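Local coordinates for pantothenate synthetase (PDB 5HG0), which probably joins pantoate to beta-alanine at the expense of ATP, through a pantoyl-adenylate intermediate, to make pantothenate, at residues R240-F245 with I253-K258. Numbering follows the deposited sequence.
Sequences RIFLAF and IDNFLK
One face of the Phe242 ring takes CB of Asn255 in a CH-pi contact, 4.0 Å from that CB to the ring centroid, with ring and amide planes only 20° apart. Asn255 OD1 meets the Arg240 guanidinium near its edge: NH2 donates over 2.7 Å to OD1, a bent bond (131° at the hydrogen) whose acceptor is tilted out of the guanidinium plane. The bend at chi3 (-71°) turns the arginine's end toward the amide, while Leu257 N lies over one face of the guanidinium, offset toward its rim. Asn255 ND2 binds Glu151 O, tying this surface to a predicted ATP-binding segment. On the reverse surface, Ile241 CB and Leu243 CD2 approach the Phe256 ring obliquely, CD2 at 3.7 Å from CE2; Asp254 CG lies at the ring's edge, in plane. Asp254 OD2 forms a salt bridge with Arg180 NH1 and a hydrogen bond with Tyr206 OH. Between the two surfaces, Ile241 pairs with Phe256 and Leu243 with Asp254, each through two backbone hydrogen bonds. Strands 240-247 and 250-257 form an antiparallel beta hairpin, and 230-236 on the far side of 240-247 completes a three-stranded antiparallel sheet; Phe214 packs against Ile241 and Phe256, and helix 120-123 meets Ala244 and Ile253 through Glu120.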
loop_
_atom_site.group_PDB
_atom_site.type_symbol
_atom_site.label_atom_id
_atom_site.label_comp_id
_atom_site.label_asym_id
_atom_site.label_seq_id
_atom_site.Cartn_x
_atom_site.Cartn_y
_atom_site.Cartn_z
ATOM N N ARG B 240 14.442 3.651 25.915
ATOM C CA ARG B 240 15.183 2.907 24.905
ATOM C C ARG B 240 16.117 3.857 24.173
ATOM O O ARG B 240 15.690 4.922 23.714
ATOM C CB ARG B 240 14.225 2.227 23.920
ATOM C CG ARG B 240 14.898 1.360 22.871
ATOM C CD ARG B 240 13.870 0.557 22.085
ATOM N NE ARG B 240 13.278 -0.510 22.887
ATOM C CZ ARG B 240 13.776 -1.739 22.972
ATOM N NH1 ARG B 240 13.179 -2.654 23.723
ATOM N NH2 ARG B 240 14.877 -2.054 22.304
ATOM N N ILE B 241 17.385 3.471 24.066
ATOM C CA ILE B 241 18.403 4.271 23.395
ATOM C C ILE B 241 18.546 3.777 21.965
ATOM O O ILE B 241 18.670 2.571 21.725
ATOM C CB ILE B 241 19.748 4.196 24.136
ATOM C CG1 ILE B 241 19.648 4.898 25.487
ATOM C CG2 ILE B 241 20.859 4.800 23.291
ATOM C CD1 ILE B 241 19.942 3.992 26.651
ATOM N N PHE B 242 18.520 4.708 21.014
ATOM C CA PHE B 242 18.766 4.419 19.609
ATOM C C PHE B 242 20.054 5.107 19.179
ATOM O O PHE B 242 20.345 6.224 19.618
ATOM C CB PHE B 242 17.608 4.900 18.727
ATOM C CG PHE B 242 16.307 4.189 18.977
ATOM C CD1 PHE B 242 15.553 4.462 20.109
ATOM C CD2 PHE B 242 15.826 3.265 18.066
ATOM C CE1 PHE B 242 14.355 3.814 20.337
ATOM C CE2 PHE B 242 14.628 2.617 18.285
ATOM C CZ PHE B 242 13.891 2.892 19.422
ATOM N N LEU B 243 20.825 4.442 18.321
ATOM C CA LEU B 243 22.062 5.039 17.837
ATOM C C LEU B 243 22.503 4.345 16.558
ATOM O O LEU B 243 22.116 3.207 16.276
ATOM C CB LEU B 243 23.178 4.976 18.889
ATOM C CG LEU B 243 23.854 3.629 19.161
ATOM C CD1 LEU B 243 25.206 3.845 19.819
ATOM C CD2 LEU B 243 22.981 2.744 20.036
ATOM N N ALA B 244 23.323 5.058 15.790
ATOM C CA ALA B 244 23.925 4.537 14.570
ATOM C C ALA B 244 25.274 5.213 14.386
ATOM O O ALA B 244 25.434 6.389 14.718
ATOM C CB ALA B 244 23.032 4.774 13.346
ATOM N N PHE B 245 26.242 4.460 13.862
ATOM C CA PHE B 245 27.593 4.976 13.702
ATOM C C PHE B 245 28.252 4.305 12.505
ATOM O O PHE B 245 27.778 3.289 11.994
ATOM C CB PHE B 245 28.425 4.767 14.973
ATOM C CG PHE B 245 28.526 3.331 15.402
ATOM C CD1 PHE B 245 27.586 2.788 16.263
ATOM C CD2 PHE B 245 29.557 2.526 14.948
ATOM C CE1 PHE B 245 27.671 1.467 16.661
ATOM C CE2 PHE B 245 29.646 1.204 15.342
ATOM C CZ PHE B 245 28.703 0.674 16.199
ATOM N N ILE B 253 23.882 -0.038 13.208
ATOM C CA ILE B 253 22.780 0.506 13.987
ATOM C C ILE B 253 22.517 -0.415 15.170
ATOM O O ILE B 253 22.843 -1.605 15.152
ATOM C CB ILE B 253 21.494 0.686 13.154
ATOM C CG1 ILE B 253 20.934 -0.673 12.727
ATOM C CG2 ILE B 253 21.756 1.566 11.943
ATOM C CD1 ILE B 253 19.554 -0.592 12.121
ATOM N N ASP B 254 21.911 0.155 16.210
ATOM C CA ASP B 254 21.545 -0.617 17.386
ATOM C C ASP B 254 20.529 0.167 18.202
ATOM O O ASP B 254 20.476 1.399 18.142
ATOM C CB ASP B 254 22.765 -0.956 18.250
ATOM C CG ASP B 254 22.478 -2.059 19.251
ATOM O OD1 ASP B 254 21.423 -2.714 19.127
ATOM O OD2 ASP B 254 23.307 -2.285 20.157
ATOM N N ASN B 255 19.718 -0.570 18.955
ATOM C CA ASN B 255 18.802 0.009 19.922
ATOM C C ASN B 255 18.662 -0.969 21.078
ATOM O O ASN B 255 18.707 -2.187 20.884
ATOM C CB ASN B 255 17.433 0.317 19.307
ATOM C CG ASN B 255 16.607 -0.932 19.058
ATOM O OD1 ASN B 255 15.873 -1.389 19.935
ATOM N ND2 ASN B 255 16.717 -1.485 17.856
ATOM N N PHE B 256 18.504 -0.428 22.283
ATOM C CA PHE B 256 18.414 -1.268 23.468
ATOM C C PHE B 256 17.757 -0.486 24.594
ATOM O O PHE B 256 17.763 0.749 24.609
ATOM C CB PHE B 256 19.793 -1.779 23.900
ATOM C CG PHE B 256 20.870 -0.730 23.869
ATOM C CD1 PHE B 256 20.977 0.205 24.884
ATOM C CD2 PHE B 256 21.786 -0.689 22.828
ATOM C CE1 PHE B 256 21.969 1.167 24.859
ATOM C CE2 PHE B 256 22.785 0.267 22.797
ATOM C CZ PHE B 256 22.876 1.197 23.813
ATOM N N LEU B 257 17.185 -1.233 25.536
ATOM C CA LEU B 257 16.607 -0.640 26.731
ATOM C C LEU B 257 17.672 0.116 27.518
ATOM O O LEU B 257 18.863 -0.203 27.464
ATOM C CB LEU B 257 15.978 -1.722 27.609
ATOM C CG LEU B 257 14.678 -2.356 27.111
ATOM C CD1 LEU B 257 14.385 -3.630 27.887
ATOM C CD2 LEU B 257 13.525 -1.375 27.235
ATOM N N LYS B 258 17.231 1.131 28.260
ATOM C CA LYS B 258 18.169 1.939 29.028
ATOM C C LYS B 258 18.612 1.244 30.308
ATOM O O LYS B 258 19.760 1.412 30.734
ATOM C CB LYS B 258 17.550 3.300 29.353
ATOM C CG LYS B 258 18.498 4.251 30.065
ATOM C CD LYS B 258 18.027 5.693 29.970
ATOM C CE LYS B 258 19.044 6.635 30.594
ATOM N NZ LYS B 258 18.673 8.062 30.400
#